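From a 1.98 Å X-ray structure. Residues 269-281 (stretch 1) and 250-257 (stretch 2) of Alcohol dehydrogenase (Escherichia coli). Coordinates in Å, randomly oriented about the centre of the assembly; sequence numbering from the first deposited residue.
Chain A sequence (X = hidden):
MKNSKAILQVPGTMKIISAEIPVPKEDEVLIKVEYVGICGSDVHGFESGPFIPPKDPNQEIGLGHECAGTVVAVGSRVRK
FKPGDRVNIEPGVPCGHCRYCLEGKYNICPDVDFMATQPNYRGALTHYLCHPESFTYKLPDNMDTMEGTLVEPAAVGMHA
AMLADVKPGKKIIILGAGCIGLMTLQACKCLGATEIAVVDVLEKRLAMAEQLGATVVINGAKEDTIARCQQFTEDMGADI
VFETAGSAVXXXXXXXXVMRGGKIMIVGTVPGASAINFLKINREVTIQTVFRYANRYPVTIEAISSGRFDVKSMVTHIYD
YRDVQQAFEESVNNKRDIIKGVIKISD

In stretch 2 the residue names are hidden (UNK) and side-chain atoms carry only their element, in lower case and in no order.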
# COMPACT_ATOMS: atom_id res chain seq x y z
N THR A 269 -6.04 7.98 -3.13
CA THR A 269 -6.82 7.96 -4.38
C THR A 269 -7.94 9.00 -4.47
O THR A 269 -7.72 10.19 -4.23
CB THR A 269 -7.39 6.56 -4.60
OG1 THR A 269 -8.46 6.32 -3.67
CG2 THR A 269 -6.31 5.50 -4.41
N VAL A 270 -9.14 8.53 -4.83
CA VAL A 270 -10.30 9.35 -5.19
C VAL A 270 -9.97 10.17 -6.44
O VAL A 270 -9.71 11.38 -6.33
CB VAL A 270 -10.77 10.24 -4.03
CG1 VAL A 270 -12.17 10.78 -4.31
CG2 VAL A 270 -10.77 9.46 -2.74
N PRO A 271 -10.00 9.56 -7.63
CA PRO A 271 -9.52 10.27 -8.83
C PRO A 271 -10.46 11.36 -9.32
O PRO A 271 -10.00 12.30 -9.98
CB PRO A 271 -9.37 9.15 -9.87
CG PRO A 271 -9.43 7.86 -9.08
CD PRO A 271 -10.31 8.15 -7.91
N GLY A 272 -11.76 11.26 -9.05
CA GLY A 272 -12.72 12.27 -9.44
C GLY A 272 -13.20 13.07 -8.24
O GLY A 272 -12.86 12.80 -7.09
N ALA A 273 -14.00 14.09 -8.54
CA ALA A 273 -14.62 14.88 -7.49
C ALA A 273 -15.78 14.12 -6.87
O ALA A 273 -16.40 13.27 -7.51
CB ALA A 273 -15.10 16.23 -8.03
N SER A 274 -16.08 14.43 -5.61
CA SER A 274 -17.17 13.77 -4.90
C SER A 274 -17.96 14.82 -4.13
O SER A 274 -17.39 15.61 -3.39
CB SER A 274 -16.64 12.70 -3.95
OG SER A 274 -15.79 13.27 -2.96
N ALA A 275 -19.28 14.80 -4.30
CA ALA A 275 -20.16 15.76 -3.63
C ALA A 275 -20.35 15.35 -2.17
O ALA A 275 -20.87 14.27 -1.88
CB ALA A 275 -21.51 15.83 -4.35
N ILE A 276 -19.93 16.22 -1.26
CA ILE A 276 -19.98 15.95 0.17
C ILE A 276 -21.14 16.71 0.78
O ILE A 276 -21.32 17.91 0.52
CB ILE A 276 -18.66 16.33 0.86
CG1 ILE A 276 -17.50 15.49 0.32
CG2 ILE A 276 -18.78 16.17 2.38
CD1 ILE A 276 -17.82 14.01 0.18
N ASN A 277 -21.94 16.02 1.59
CA ASN A 277 -23.06 16.65 2.31
C ASN A 277 -22.54 17.09 3.67
O ASN A 277 -22.59 16.34 4.65
CB ASN A 277 -24.23 15.68 2.42
CG ASN A 277 -25.47 16.33 3.03
OD1 ASN A 277 -25.39 17.35 3.70
ND2 ASN A 277 -26.62 15.71 2.80
N PHE A 278 -22.05 18.33 3.74
CA PHE A 278 -21.47 18.83 4.99
C PHE A 278 -22.53 19.05 6.06
O PHE A 278 -22.20 19.03 7.26
CB PHE A 278 -20.69 20.11 4.73
CG PHE A 278 -19.31 19.86 4.19
CD1 PHE A 278 -18.36 19.23 4.96
CD2 PHE A 278 -18.99 20.23 2.89
CE1 PHE A 278 -17.09 18.97 4.47
CE2 PHE A 278 -17.72 19.98 2.38
CZ PHE A 278 -16.77 19.35 3.17
N LEU A 279 -23.79 19.26 5.67
CA LEU A 279 -24.85 19.38 6.65
C LEU A 279 -24.92 18.15 7.54
O LEU A 279 -25.12 18.26 8.76
CB LEU A 279 -26.19 19.62 5.95
CG LEU A 279 -27.42 19.80 6.84
CD1 LEU A 279 -27.16 20.82 7.94
CD2 LEU A 279 -28.63 20.21 6.01
N LYS A 280 -24.73 16.96 6.96
CA LYS A 280 -24.79 15.72 7.73
C LYS A 280 -23.63 15.59 8.71
O LYS A 280 -23.73 14.80 9.66
CB LYS A 280 -24.81 14.52 6.78
CG LYS A 280 -25.42 13.26 7.37
CD LYS A 280 -26.94 13.28 7.26
CE LYS A 280 -27.58 12.28 8.23
NZ LYS A 280 -27.04 10.90 8.09
N ILE A 281 -22.54 16.32 8.50
CA ILE A 281 -21.37 16.21 9.36
C ILE A 281 -21.02 17.58 9.92
O ILE A 281 -19.85 17.90 10.14
CB ILE A 281 -20.17 15.61 8.60
CG1 ILE A 281 -19.93 16.39 7.31
CG2 ILE A 281 -20.41 14.15 8.31
CD1 ILE A 281 -18.60 16.06 6.64
N UNK A 250 -18.41 5.19 -2.03
CA UNK A 250 -17.99 5.09 -0.64
C UNK A 250 -17.71 6.47 -0.04
O UNK A 250 -18.16 6.76 1.08
c UNK A 250 -16.76 4.19 -0.54
o UNK A 250 -15.86 4.49 -1.60
c UNK A 250 -17.17 2.73 -0.64
N UNK A 251 -16.97 7.31 -0.76
CA UNK A 251 -16.63 8.64 -0.24
C UNK A 251 -17.90 9.42 0.07
O UNK A 251 -18.05 9.99 1.16
c UNK A 251 -15.60 10.85 -0.84
c UNK A 251 -15.74 9.39 -1.25
c UNK A 251 -14.38 8.74 -1.36
N UNK A 252 -18.84 9.45 -0.88
CA UNK A 252 -20.11 10.14 -0.67
C UNK A 252 -20.93 9.49 0.45
O UNK A 252 -21.76 10.16 1.07
c UNK A 252 -23.96 11.85 -3.50
c UNK A 252 -22.12 11.03 -2.00
c UNK A 252 -20.90 10.14 -1.97
c UNK A 252 -22.58 11.23 -3.43
n UNK A 252 -24.00 13.21 -2.91
N UNK A 253 -20.70 8.20 0.71
CA UNK A 253 -21.43 7.49 1.76
C UNK A 253 -20.94 7.85 3.15
O UNK A 253 -21.74 7.91 4.09
o UNK A 253 -21.21 3.27 1.11
n UNK A 253 -23.17 3.13 0.03
c UNK A 253 -22.41 5.31 0.76
c UNK A 253 -21.30 5.98 1.56
c UNK A 253 -22.21 3.81 0.65
N UNK A 254 -19.64 8.08 3.30
CA UNK A 254 -19.05 8.23 4.63
C UNK A 254 -19.71 9.31 5.49
O UNK A 254 -19.83 9.09 6.71
c UNK A 254 -17.55 8.49 4.51
N UNK A 255 -20.14 10.47 4.96
CA UNK A 255 -20.85 11.43 5.82
C UNK A 255 -22.02 10.83 6.57
O UNK A 255 -22.29 11.22 7.72
c UNK A 255 -19.87 11.03 3.62
c UNK A 255 -21.31 12.50 4.83
c UNK A 255 -20.31 12.46 3.75
N UNK A 256 -22.75 9.90 5.96
CA UNK A 256 -23.92 9.30 6.58
C UNK A 256 -23.57 8.22 7.59
O UNK A 256 -24.48 7.70 8.26
c UNK A 256 -26.81 11.55 3.88
c UNK A 256 -24.56 10.05 3.34
c UNK A 256 -24.96 11.03 2.45
o UNK A 256 -26.50 12.76 1.86
c UNK A 256 -25.27 9.80 4.50
c UNK A 256 -24.82 8.73 5.48
c UNK A 256 -26.09 11.78 2.73
c UNK A 256 -26.40 10.57 4.76
N UNK A 257 -22.29 7.87 7.74
CA UNK A 257 -21.88 6.75 8.57
C UNK A 257 -21.11 7.14 9.82
O UNK A 257 -20.95 6.30 10.71
c UNK A 257 -20.64 4.33 5.75
c UNK A 257 -21.63 5.23 6.47
c UNK A 257 -22.90 4.47 6.79
c UNK A 257 -21.00 5.78 7.75
O HOH W 1 -21.95 13.05 1.02

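Position 250 carries three side-chain atoms, a branch carbon bearing one oxygen and one carbon, and nothing of stretch 1 lies within reach. This is Thr 250. Its hydroxyl is hydrogen-bonded elsewhere in the structure, while Thr 250 O accepts from the N of 254, 3.0 Å away.

Position 251 has three carbons, one carrying the other two; its CB points toward stretch 1, and its branches touch Val 270, Ser 274 and Ile 276. The compact fork is that of Val 251. Val 251 CG2 lies 3.9 Å from Val 270 CG2, and Val 251 CG1 lies 4.0 Å from Ile 276 CD1 and 3.2 Å from Ser 274 OG. A short, branched, apolar side chain suits this buried place, where its methyls meet neighbours that are mostly aliphatic.

At 252, four carbons in a row end in a nitrogen that reaches Ala 275: Lys 252. Its CB points sideways, but the extended chain brings Lys 252 NZ to 3.5 Å from Ala 275 O, a weak hydrogen bond. A long, flexible amine can stay exposed and still reach a backbone carbonyl.

Position 253 shows three carbons, the third bearing an oxygen and a nitrogen, with no contact to stretch 1. This is Gln 253, a polar residue on a partly exposed part of the helix.

A single carbon at 254, buried yet without contact to stretch 1, identifies Ala 254; a lone methyl needs little space.

At 255, three carbons close a ring onto the backbone N, and the residue touches Ile 276, Asn 277, Lys 280 and Ile 281. Only proline closes such a ring. Pro 255 CG lies 4.2 Å from Ile 276 CG2 and Pro 255 CB 4.0 Å from Ile 281 CG2. Its rigid ring offers an apolar surface to both isoleucines and, lacking an N-H, has no backbone donor to satisfy.

Position 256 has one carbon followed by a six-carbon ring bearing an oxygen, touching Asn 277 and Lys 280, hence Tyr 256. Although CA-to-CB points away overall, Tyr 256 OH accepts a hydrogen bond from Asn 277 ND2 at 3.1 Å, with an angle of 157°. Lys 280 NZ approaches Tyr 256 CD2 obliquely at 3.4 Å. The ring carries a polar group at its far end.

Four carbons forked at the second, buried but pointing away from stretch 1, mark 257 as Leu 257, whose apolar side chain leaves no polar group to satisfy.

The contact thus combines an apolar centre, built on Val 251 and Pro 255, with polar links from Lys 252 and Tyr 256. A water reinforces it, its O donating to Lys 252 O at 2.9 Å and weakly to Ala 275 O at 3.3 Å, while accepting from Asn 277 N at 3.0 Å. Together the two stretches bury 548 Å².

Stretch 2, residues 250-257: TVKQAPYL
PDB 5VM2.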